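Local atomic coordinates of RNA-dependent RNA polymerase (Toscana virus, PDB entry 6QW0), a protein that probably supplies capped RNA primers for viral transcription through its N-terminal, manganese-binding cap-snatching endonuclease domain, a member of the PD-(D/E)XK nuclease clan. Residues A139-A142 against A143-I147; A153-D156 against R157-I160; D180-D183 against E184-N187. All coordinates share one frame; numbering follows the deposited sequence.

Interaction 1: A139-A142 against A143-I147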
loop_
_atom_site.group_PDB
_atom_site.type_symbol
_atom_site.label_atom_id
_atom_site.label_comp_id
_atom_site.label_asym_id
_atom_site.label_seq_id
_atom_site.Cartn_x
_atom_site.Cartn_y
_atom_site.Cartn_z
ATOM N N ALA A 139 -8.075 -3.626 -11.830
ATOM C CA ALA A 139 -7.209 -2.854 -10.942
ATOM C C ALA A 139 -7.590 -1.382 -10.942
ATOM O O ALA A 139 -7.548 -0.729 -9.893
ATOM C CB ALA A 139 -5.746 -3.014 -11.350
ATOM N N ASP A 140 -7.947 -0.835 -12.106
ATOM C CA ASP A 140 -8.382 0.560 -12.128
ATOM C C ASP A 140 -9.664 0.746 -11.326
ATOM O O ASP A 140 -9.794 1.716 -10.574
ATOM C CB ASP A 140 -8.571 1.057 -13.555
ATOM C CG ASP A 140 -9.127 2.474 -13.591
ATOM O OD1 ASP A 140 -8.330 3.437 -13.620
ATOM O OD2 ASP A 140 -10.364 2.625 -13.538
ATOM N N LEU A 141 -10.613 -0.188 -11.440
ATOM C CA LEU A 141 -11.826 -0.087 -10.635
ATOM C C LEU A 141 -11.507 -0.182 -9.149
ATOM O O LEU A 141 -12.084 0.541 -8.332
ATOM C CB LEU A 141 -12.827 -1.172 -11.040
ATOM C CG LEU A 141 -14.133 -1.258 -10.246
ATOM C CD1 LEU A 141 -14.911 0.051 -10.307
ATOM C CD2 LEU A 141 -14.980 -2.408 -10.774
ATOM N N ALA A 142 -10.584 -1.066 -8.782
ATOM C CA ALA A 142 -10.220 -1.203 -7.376
ATOM C C ALA A 142 -9.598 0.082 -6.843
ATOM O O ALA A 142 -9.903 0.505 -5.722
ATOM C CB ALA A 142 -9.267 -2.385 -7.202
ATOM N N ALA A 143 -8.717 0.707 -7.631
ATOM C CA ALA A 143 -8.133 1.989 -7.232
ATOM C C ALA A 143 -9.206 3.053 -7.047
ATOM O O ALA A 143 -9.182 3.813 -6.073
ATOM C CB ALA A 143 -7.103 2.446 -8.268
ATOM N N ARG A 144 -10.161 3.127 -7.971
ATOM C CA ARG A 144 -11.203 4.138 -7.838
ATOM C C ARG A 144 -12.122 3.850 -6.661
ATOM O O ARG A 144 -12.617 4.787 -6.023
ATOM C CB ARG A 144 -11.976 4.253 -9.149
ATOM C CG ARG A 144 -11.045 4.687 -10.248
ATOM C CD ARG A 144 -11.713 5.016 -11.541
ATOM N NE ARG A 144 -10.711 5.088 -12.597
ATOM C CZ ARG A 144 -9.971 6.157 -12.869
ATOM N NH1 ARG A 144 -10.113 7.276 -12.163
ATOM N NH2 ARG A 144 -9.088 6.106 -13.853
ATOM N N ASN A 145 -12.341 2.575 -6.338
ATOM C CA ASN A 145 -13.129 2.259 -5.153
ATOM C C ASN A 145 -12.432 2.741 -3.884
ATOM O O ASN A 145 -13.089 3.233 -2.962
ATOM C CB ASN A 145 -13.414 0.756 -5.093
ATOM C CG ASN A 145 -14.448 0.322 -6.124
ATOM O OD1 ASN A 145 -15.235 1.139 -6.605
ATOM N ND2 ASN A 145 -14.449 -0.961 -6.467
ATOM N N LYS A 146 -11.101 2.629 -3.822
ATOM C CA LYS A 146 -10.405 3.113 -2.628
ATOM C C LYS A 146 -10.408 4.638 -2.560
ATOM O O LYS A 146 -10.492 5.201 -1.460
ATOM C CB LYS A 146 -8.974 2.583 -2.576
ATOM C CG LYS A 146 -8.874 1.091 -2.351
ATOM C CD LYS A 146 -9.619 0.652 -1.112
ATOM C CE LYS A 146 -9.342 -0.823 -0.807
ATOM N NZ LYS A 146 -10.117 -1.280 0.396
ATOM N N ILE A 147 -10.317 5.324 -3.707
ATOM C CA ILE A 147 -10.484 6.777 -3.691
ATOM C C ILE A 147 -11.855 7.133 -3.139
ATOM O O ILE A 147 -11.984 7.972 -2.241
ATOM C CB ILE A 147 -10.267 7.374 -5.092
ATOM C CG1 ILE A 147 -8.803 7.252 -5.499
ATOM C CG2 ILE A 147 -10.705 8.841 -5.117
ATOM C CD1 ILE A 147 -8.538 7.692 -6.911
#
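D140 and R144, one helical turn apart on helix 136-157, form an i to i+4 salt bridge. R144 NE gives D140 OD2 a short bond of 2.7 Å, with an N-H...O angle of 159°; it reaches the oxygen on its syn side, and the oxygen lies in the guanidinium plane. The second link, from R144 NH2 to D140 OD1 at 2.8 Å, is weak and bent (125°), consistent with planes 49° apart. D140 swings its carboxylate away from its own backbone nitrogen, so that it crosses the end of the R144 chain, which is extended from CG to NE.

A van der Waals contact lies alongside: L141 CG is 3.8 Å from N145 ND2, the leucine crossing the amide obliquely.

Backbone bonds complete the turn, A143 N to A139 O and R144 N to D140 O among them. The buried methyl of A143 faces I167 and A169 of strand 163-171, so this helix packs on the sheet within a beta-alpha-beta unit. On the flank towards strand 124-131, K146 touches E128, one of the manganese ligands.

The unequal D140-R144 links suggest that the NE bond does most of the holding, the opposite charges probably offsetting each other on the helix surface.

Interaction 2: A153-D156 against R157-I160. Unlike the reference sequence in segment 153-156: D156 (reference Asn).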
loop_
_atom_site.group_PDB
_atom_site.type_symbol
_atom_site.label_atom_id
_atom_site.label_comp_id
_atom_site.label_asym_id
_atom_site.label_seq_id
_atom_site.Cartn_x
_atom_site.Cartn_y
_atom_site.Cartn_z
ATOM N N ALA A 153 -13.251 11.709 3.948
ATOM C CA ALA A 153 -12.456 11.979 5.140
ATOM C C ALA A 153 -11.227 12.817 4.803
ATOM O O ALA A 153 -10.842 13.698 5.579
ATOM C CB ALA A 153 -12.040 10.671 5.822
ATOM N N CYS A 154 -10.604 12.568 3.645
ATOM C CA CYS A 154 -9.419 13.341 3.272
ATOM C C CYS A 154 -9.778 14.782 2.922
ATOM O O CYS A 154 -9.057 15.717 3.308
ATOM C CB CYS A 154 -8.699 12.686 2.087
ATOM S SG CYS A 154 -7.890 11.125 2.472
ATOM N N LEU A 155 -10.864 14.986 2.167
ATOM C CA LEU A 155 -11.278 16.351 1.842
ATOM C C LEU A 155 -11.550 17.154 3.113
ATOM O O LEU A 155 -11.034 18.267 3.287
ATOM C CB LEU A 155 -12.524 16.341 0.950
ATOM C CG LEU A 155 -13.002 17.732 0.509
ATOM C CD1 LEU A 155 -11.904 18.430 -0.289
ATOM C CD2 LEU A 155 -14.265 17.615 -0.325
ATOM N N ASP A 156 -12.357 16.602 4.019
ATOM C CA ASP A 156 -12.696 17.342 5.231
ATOM C C ASP A 156 -11.457 17.683 6.053
ATOM O O ASP A 156 -11.337 18.799 6.580
ATOM C CB ASP A 156 -13.676 16.530 6.075
ATOM C CG ASP A 156 -15.049 16.427 5.448
ATOM O OD1 ASP A 156 -15.311 17.095 4.422
ATOM O OD2 ASP A 156 -15.884 15.668 5.987
ATOM N N ARG A 157 -10.525 16.735 6.177
ATOM C CA ARG A 157 -9.335 16.965 6.984
ATOM C C ARG A 157 -8.303 17.827 6.265
ATOM O O ARG A 157 -7.407 18.370 6.915
ATOM C CB ARG A 157 -8.752 15.615 7.425
ATOM C CG ARG A 157 -9.579 15.058 8.609
ATOM C CD ARG A 157 -9.614 13.532 8.739
ATOM N NE ARG A 157 -10.623 13.183 9.752
ATOM C CZ ARG A 157 -11.926 13.110 9.496
ATOM N NH1 ARG A 157 -12.381 13.342 8.261
ATOM N NH2 ARG A 157 -12.781 12.824 10.472
ATOM N N SER A 158 -8.417 17.994 4.947
ATOM C CA SER A 158 -7.503 18.889 4.251
ATOM C C SER A 158 -7.678 20.336 4.684
ATOM O O SER A 158 -6.801 21.159 4.397
ATOM C CB SER A 158 -7.678 18.749 2.723
ATOM O OG SER A 158 -8.839 19.400 2.219
ATOM N N ALA A 159 -8.766 20.652 5.386
ATOM C CA ALA A 159 -8.937 21.986 5.936
ATOM C C ALA A 159 -7.980 22.250 7.086
ATOM O O ALA A 159 -7.755 23.416 7.438
ATOM C CB ALA A 159 -10.368 22.163 6.424
ATOM N N ILE A 160 -7.431 21.190 7.677
ATOM C CA ILE A 160 -6.514 21.280 8.810
ATOM C C ILE A 160 -5.078 21.302 8.314
ATOM O O ILE A 160 -4.317 22.223 8.631
ATOM C CB ILE A 160 -6.749 20.119 9.783
ATOM C CG1 ILE A 160 -8.185 20.159 10.302
ATOM C CG2 ILE A 160 -5.736 20.163 10.938
ATOM C CD1 ILE A 160 -8.500 19.015 11.195
HETATM O O HOH W 1 -15.018 13.477 7.359
#
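Helix 136-157 runs out here: R157 N still bonds to A153 O, but S158 N divides its hydrogen between C154 O at 2.9 Å and, weakly, L155 O, while A159 N makes a weak, long bond to D156 O. The side chain of R157 returns along the last turn to the same carbonyl that its backbone uses. R157 NH1 donates to A153 O at 3.1 Å, close to straight (161°), arriving in the carbonyl plane on a lone pair, whereas the backbone N-H comes in tilted from that plane. One carbonyl thus accepts two hydrogens from one residue. CG sits beside the backbone N (chi1 -78°) and the chain stays extended to NE, which lays the aliphatic part past A153 O and sets R157 NH1 3.6 Å from A153 CB.

This is the C-terminal end of the helix in the beta-alpha-beta crossover that leads on to strand 163-171. Beyond the two segments, R157 NH2 makes a salt bridge with D109 and a hydrogen bond to S108, and F94 and F98 touch its side chain, tying the helix end to helix 94-98 and the loop around 108. A water accepts from R157 NH1 at 2.8 Å and donates to OD2 of D156, a residue that differs from the reference sequence. In one of its two conformers S158 OG donates to L155 O at 2.7 Å.

Interaction 3: D180-D183 against E184-N187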
loop_
_atom_site.group_PDB
_atom_site.type_symbol
_atom_site.label_atom_id
_atom_site.label_comp_id
_atom_site.label_asym_id
_atom_site.label_seq_id
_atom_site.Cartn_x
_atom_site.Cartn_y
_atom_site.Cartn_z
ATOM N N ASP A 180 4.590 7.960 -8.936
ATOM C CA ASP A 180 5.482 7.913 -10.097
ATOM C C ASP A 180 6.506 6.803 -9.853
ATOM O O ASP A 180 7.542 7.020 -9.232
ATOM C CB ASP A 180 6.145 9.271 -10.297
ATOM C CG ASP A 180 7.077 9.307 -11.492
ATOM O OD1 ASP A 180 6.952 8.455 -12.400
ATOM O OD2 ASP A 180 7.949 10.198 -11.514
ATOM N N LEU A 181 6.211 5.602 -10.346
ATOM C CA LEU A 181 6.959 4.403 -9.973
ATOM C C LEU A 181 7.940 4.004 -11.066
ATOM O O LEU A 181 7.641 4.125 -12.255
ATOM C CB LEU A 181 6.004 3.237 -9.713
ATOM C CG LEU A 181 4.955 3.433 -8.616
ATOM C CD1 LEU A 181 3.955 2.298 -8.633
ATOM C CD2 LEU A 181 5.596 3.552 -7.232
ATOM N N SER A 182 9.106 3.509 -10.650
ATOM C CA SER A 182 10.052 2.957 -11.606
ATOM C C SER A 182 9.623 1.547 -12.016
ATOM O O SER A 182 8.801 0.904 -11.353
ATOM C CB SER A 182 11.455 2.917 -11.009
ATOM O OG SER A 182 11.520 1.945 -9.992
ATOM N N ASP A 183 10.194 1.072 -13.129
ATOM C CA ASP A 183 9.951 -0.305 -13.558
ATOM C C ASP A 183 10.281 -1.295 -12.447
ATOM O O ASP A 183 9.535 -2.255 -12.210
ATOM C CB ASP A 183 10.787 -0.622 -14.800
ATOM C CG ASP A 183 10.283 0.072 -16.051
ATOM O OD1 ASP A 183 9.321 0.861 -15.970
ATOM O OD2 ASP A 183 10.861 -0.173 -17.134
ATOM N N GLU A 184 11.391 -1.073 -11.743
ATOM C CA GLU A 184 11.788 -1.981 -10.672
ATOM C C GLU A 184 10.821 -1.921 -9.494
ATOM O O GLU A 184 10.571 -2.944 -8.847
ATOM C CB GLU A 184 13.213 -1.655 -10.222
ATOM C CG GLU A 184 13.640 -2.285 -8.909
ATOM C CD GLU A 184 15.044 -1.870 -8.496
ATOM O OE1 GLU A 184 15.518 -0.812 -8.963
ATOM O OE2 GLU A 184 15.678 -2.610 -7.712
ATOM N N GLU A 185 10.264 -0.742 -9.199
ATOM C CA GLU A 185 9.303 -0.651 -8.107
ATOM C C GLU A 185 7.994 -1.344 -8.463
ATOM O O GLU A 185 7.388 -2.007 -7.613
ATOM C CB GLU A 185 9.062 0.823 -7.745
ATOM C CG GLU A 185 10.240 1.460 -7.013
ATOM C CD GLU A 185 10.247 2.984 -7.051
ATOM O OE1 GLU A 185 9.469 3.583 -7.816
ATOM O OE2 GLU A 185 11.042 3.581 -6.298
ATOM N N VAL A 186 7.533 -1.180 -9.708
ATOM C CA VAL A 186 6.352 -1.902 -10.183
ATOM C C VAL A 186 6.588 -3.404 -10.099
ATOM O O VAL A 186 5.743 -4.158 -9.602
ATOM C CB VAL A 186 6.017 -1.482 -11.625
ATOM C CG1 VAL A 186 4.949 -2.398 -12.242
ATOM C CG2 VAL A 186 5.585 -0.008 -11.672
ATOM N N ASN A 187 7.748 -3.845 -10.583
ATOM C CA ASN A 187 8.073 -5.270 -10.586
ATOM C C ASN A 187 8.123 -5.855 -9.178
ATOM O O ASN A 187 7.748 -7.015 -8.974
ATOM C CB ASN A 187 9.402 -5.495 -11.306
ATOM C CG ASN A 187 9.270 -5.395 -12.810
ATOM O OD1 ASN A 187 8.164 -5.348 -13.353
ATOM N ND2 ASN A 187 10.408 -5.375 -13.497
HETATM O O HOH W 2 9.880 6.271 -8.018
HETATM O O HOH W 3 13.777 2.004 -8.667
#
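An extended approach through L181 and S182 turns at D183 into helix 183-203, whose first backbone bonds run from V186 N to S182 O, nearly straight at 171°, and from N187 N to D183 O. S182 is the N-cap, and with E185 it forms a capping box, the reciprocal pairing in which each side chain accepts from the other residue's backbone N-H. S182 OG takes E185 N at 3.1 Å; with chi1 at 70° the hydroxyl lies between its own nitrogen and carbonyl carbon, folded over the start of the helix. In return S182 N donates to E185 OE1 at 2.9 Å, and the donor meets that oxygen from above the carboxylate plane. E185 reaches back because CG stays beside its backbone nitrogen (chi1 -73°) and the rest of the chain is extended, drawing CG past S182 OG at 3.3 Å. A negative carboxylate near the N-terminal end of a helix is probably favoured by the helix dipole.

Just ahead of the cap, L181 CB packs on V186 CG2 at 3.8 Å, a hydrophobic staple beside the capping box, the two side chains crossing at about a right angle. The isopropyl group of V186 also touches Y24, whose hydroxyl hydrogen-bonds with L181 N, while D180 makes a salt bridge with R22 and N187 OD1 accepts from S27 N; the helix start is thereby fastened to strand 22-25 and the loop after it. One water donates to D180 O and, at 2.7 Å, to E185 OE1, the oxygen that also receives S182 N.

In the fold
Along the chain the three contacts follow in series. Interactions 1 and 2 share helix 136-157, one in its first half and the other at its C-terminal end, with centres about 20 Å apart. Interaction 3 opens helix 183-203, its centre about 19 Å from interaction 1 and 29 Å from interaction 2; none of them touch. Between the two helices the chain runs through strands 163-171 and 174-177, both in the mixed sheet that also holds manganese-binding strand 124-131. Interactions 2 and 3 thus flank these two strands along the chain. The K146 side chain of interaction 1 is about 5 Å from a bound manganese ion, that of C154 in interaction 2 about 13 Å.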